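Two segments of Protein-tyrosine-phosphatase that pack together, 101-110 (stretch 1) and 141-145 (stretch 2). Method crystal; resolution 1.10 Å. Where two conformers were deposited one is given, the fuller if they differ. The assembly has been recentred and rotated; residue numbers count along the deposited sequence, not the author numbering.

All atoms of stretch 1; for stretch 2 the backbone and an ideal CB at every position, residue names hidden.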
# COMPACT_ATOMS: atom_id res chain seq x y z
N ASN A 101 3.03 11.87 13.64
CA ASN A 101 4.03 12.06 12.61
C ASN A 101 5.02 10.88 12.70
O ASN A 101 5.23 10.28 13.77
CB ASN A 101 4.75 13.39 12.84
CG ASN A 101 3.75 14.54 12.68
OD1 ASN A 101 2.90 14.50 11.81
ND2 ASN A 101 3.92 15.52 13.51
N TRP A 102 5.69 10.61 11.59
CA TRP A 102 6.72 9.59 11.51
C TRP A 102 7.70 9.71 12.71
O TRP A 102 8.25 10.81 12.96
CB TRP A 102 7.54 9.74 10.28
CG TRP A 102 8.65 8.80 9.97
CD1 TRP A 102 10.00 9.07 10.22
CD2 TRP A 102 8.60 7.53 9.37
NE1 TRP A 102 10.72 8.00 9.79
CE2 TRP A 102 9.92 7.04 9.26
CE3 TRP A 102 7.59 6.71 8.90
CZ2 TRP A 102 10.19 5.81 8.70
CZ3 TRP A 102 7.85 5.48 8.33
CH2 TRP A 102 9.17 5.05 8.23
N ALA A 103 7.94 8.57 13.38
CA ALA A 103 8.82 8.50 14.50
C ALA A 103 9.77 7.31 14.35
O ALA A 103 10.35 6.87 15.34
CB ALA A 103 8.03 8.38 15.82
N PHE A 104 9.91 6.78 13.16
CA PHE A 104 10.65 5.55 12.93
C PHE A 104 12.04 5.80 12.40
O PHE A 104 12.73 4.86 12.01
CB PHE A 104 9.80 4.63 12.03
CG PHE A 104 10.15 3.16 12.07
CD1 PHE A 104 10.20 2.44 13.24
CD2 PHE A 104 10.40 2.49 10.86
CE1 PHE A 104 10.52 1.08 13.21
CE2 PHE A 104 10.73 1.15 10.84
CZ PHE A 104 10.76 0.41 12.03
N GLY A 105 12.48 7.07 12.44
CA GLY A 105 13.88 7.34 12.13
C GLY A 105 14.25 6.96 10.70
O GLY A 105 13.53 7.30 9.77
N GLU A 106 15.38 6.28 10.58
CA GLU A 106 15.88 5.84 9.31
C GLU A 106 15.32 4.48 8.94
O GLU A 106 15.76 3.85 7.96
CB GLU A 106 17.41 5.78 9.29
CG GLU A 106 18.02 7.16 9.56
CD GLU A 106 19.52 7.19 9.41
OE1 GLU A 106 20.05 8.30 9.32
OE2 GLU A 106 20.09 6.08 9.39
N GLY A 107 14.33 3.99 9.74
CA GLY A 107 13.67 2.76 9.38
C GLY A 107 12.92 2.87 8.06
O GLY A 107 12.62 3.98 7.58
N HIS A 108 12.58 1.70 7.49
CA HIS A 108 11.73 1.58 6.33
C HIS A 108 10.42 0.94 6.71
O HIS A 108 10.39 -0.03 7.44
CB HIS A 108 12.39 0.79 5.21
CG HIS A 108 13.56 1.51 4.59
ND1 HIS A 108 13.88 1.22 3.27
CD2 HIS A 108 14.41 2.42 5.04
CE1 HIS A 108 14.95 1.98 2.96
NE2 HIS A 108 15.29 2.70 3.99
N MET A 109 9.31 1.48 6.18
CA MET A 109 8.03 0.86 6.26
C MET A 109 7.67 0.27 4.90
O MET A 109 7.83 0.97 3.90
CB MET A 109 6.94 1.91 6.63
CG MET A 109 5.55 1.36 6.52
SD MET A 109 4.26 2.57 6.96
CE MET A 109 4.44 2.66 8.68
N VAL A 110 7.17 -0.95 4.85
CA VAL A 110 6.65 -1.53 3.63
C VAL A 110 5.16 -1.76 3.87
O VAL A 110 4.79 -2.58 4.70
CB VAL A 110 7.31 -2.84 3.21
CG1 VAL A 110 6.83 -3.23 1.84
CG2 VAL A 110 8.85 -2.70 3.22
N UNK A 141 14.60 7.84 6.43
CA UNK A 141 13.96 6.54 6.26
C UNK A 141 13.16 6.54 4.97
O UNK A 141 13.33 7.37 4.08
CB UNK A 141 13.06 6.21 7.45
N UNK A 142 12.24 5.57 4.90
CA UNK A 142 11.44 5.43 3.70
C UNK A 142 10.11 4.78 4.01
O UNK A 142 10.07 3.83 4.81
CB UNK A 142 12.19 4.62 2.64
N UNK A 143 9.06 5.22 3.29
CA UNK A 143 7.87 4.42 3.15
C UNK A 143 7.85 3.86 1.74
O UNK A 143 7.96 4.60 0.75
CB UNK A 143 6.61 5.23 3.45
N UNK A 144 7.71 2.56 1.65
CA UNK A 144 7.48 1.83 0.43
C UNK A 144 6.00 1.46 0.40
O UNK A 144 5.56 0.52 1.04
CB UNK A 144 8.38 0.60 0.34
N UNK A 145 5.22 2.26 -0.37
CA UNK A 145 3.83 1.89 -0.58
C UNK A 145 3.79 1.05 -1.85
O UNK A 145 4.10 1.58 -2.93
CB UNK A 145 2.92 3.12 -0.68

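Stretch 2 runs parallel to the strand 108-110 of stretch 1, with the type II' turn from F104 to G107 packed against its beginning.

Position 141 lies under that turn. Its CA-to-CB direction points toward stretch 1. An ideal CB there would sit 2.3 Å from G107 O and 2.6 Å from G105 O, both clashes, and 3.2 Å from W102 CZ2, which is tight. W102 NE1 donates a hydrogen bond to G105 O (2.9 Å), linking the indole to the turn. No side chain fits, so glycine is the clear expectation. The residue is G141. Its bare CA comes within 3.2 Å of G107 O, a CA-H...O contact.

Position 142 opens the strand. Its N donates to G107 O (3.1 Å), and its O accepts from M109 N (2.8 Å). The ideal CB is on the same face of the sheet as H108, 3.8 Å from H108 CE1. An aliphatic, sulfur-containing or aromatic side chain could cover the imidazole; the space beyond does not fix its length. The residue is M142. Its CB lies 3.8 Å from the H108 ring centroid, almost on the ring normal. Its SD comes to 3.4 Å from H108 CE1, in an oblique sulfur-aromatic contact, while the end of the chain leads away.

Position 143 turns to the other face, shared with M109. The ideal CB is 5.0 Å from W102 CZ3 and 4.5 Å from M109 O. What stretch 1 offers here is mainly apolar: the indole and the start of the M109 side chain. Valine, isoleucine or leucine would suit. The residue is V143. CG2 reaches W102 CZ3 at 3.8 Å and M109 CB at 4.4 Å, so one methyl touches both neighbours.

Position 144 returns to the face of H108 and V110. Its N donates to M109 O (2.8 Å, nearly straight). The ideal CB is 4.3 Å from V110 CA. H108 ND1, on the same face, is about 6.3 Å from the ideal CB, so only a longer polar side chain, such as histidine or glutamine, could reach it, while an aliphatic one could pack on V110. The residue is H144, chi1 m. Its NE2 hydrogen-bonds H108 ND1 at 2.8 Å, and either nitrogen could be the donor. The two rings are oblique, with planes at 41°.

Position 145 points away, with no atom of stretch 1 within 5.5 Å of its ideal CB. Stretch 1 sets no preference. The residue is L145.

Stretch 2 (141-145) GMVHL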
# COMPACT_ATOMS: atom_id res chain seq x y z
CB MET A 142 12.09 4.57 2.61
CG MET A 142 13.32 5.14 1.96
SD MET A 142 13.92 4.18 0.56
CE MET A 142 12.83 4.84 -0.73
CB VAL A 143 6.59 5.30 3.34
CG1 VAL A 143 5.34 4.54 2.97
CG2 VAL A 143 6.53 5.84 4.76
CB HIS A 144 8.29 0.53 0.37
CG HIS A 144 9.75 0.75 0.56
ND1 HIS A 144 10.62 1.06 -0.48
CD2 HIS A 144 10.49 0.67 1.69
CE1 HIS A 144 11.79 1.13 0.06
NE2 HIS A 144 11.79 0.94 1.38
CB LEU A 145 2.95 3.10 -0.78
CG LEU A 145 1.49 2.80 -1.13
CD1 LEU A 145 0.82 1.87 -0.11
CD2 LEU A 145 0.72 4.08 -1.28
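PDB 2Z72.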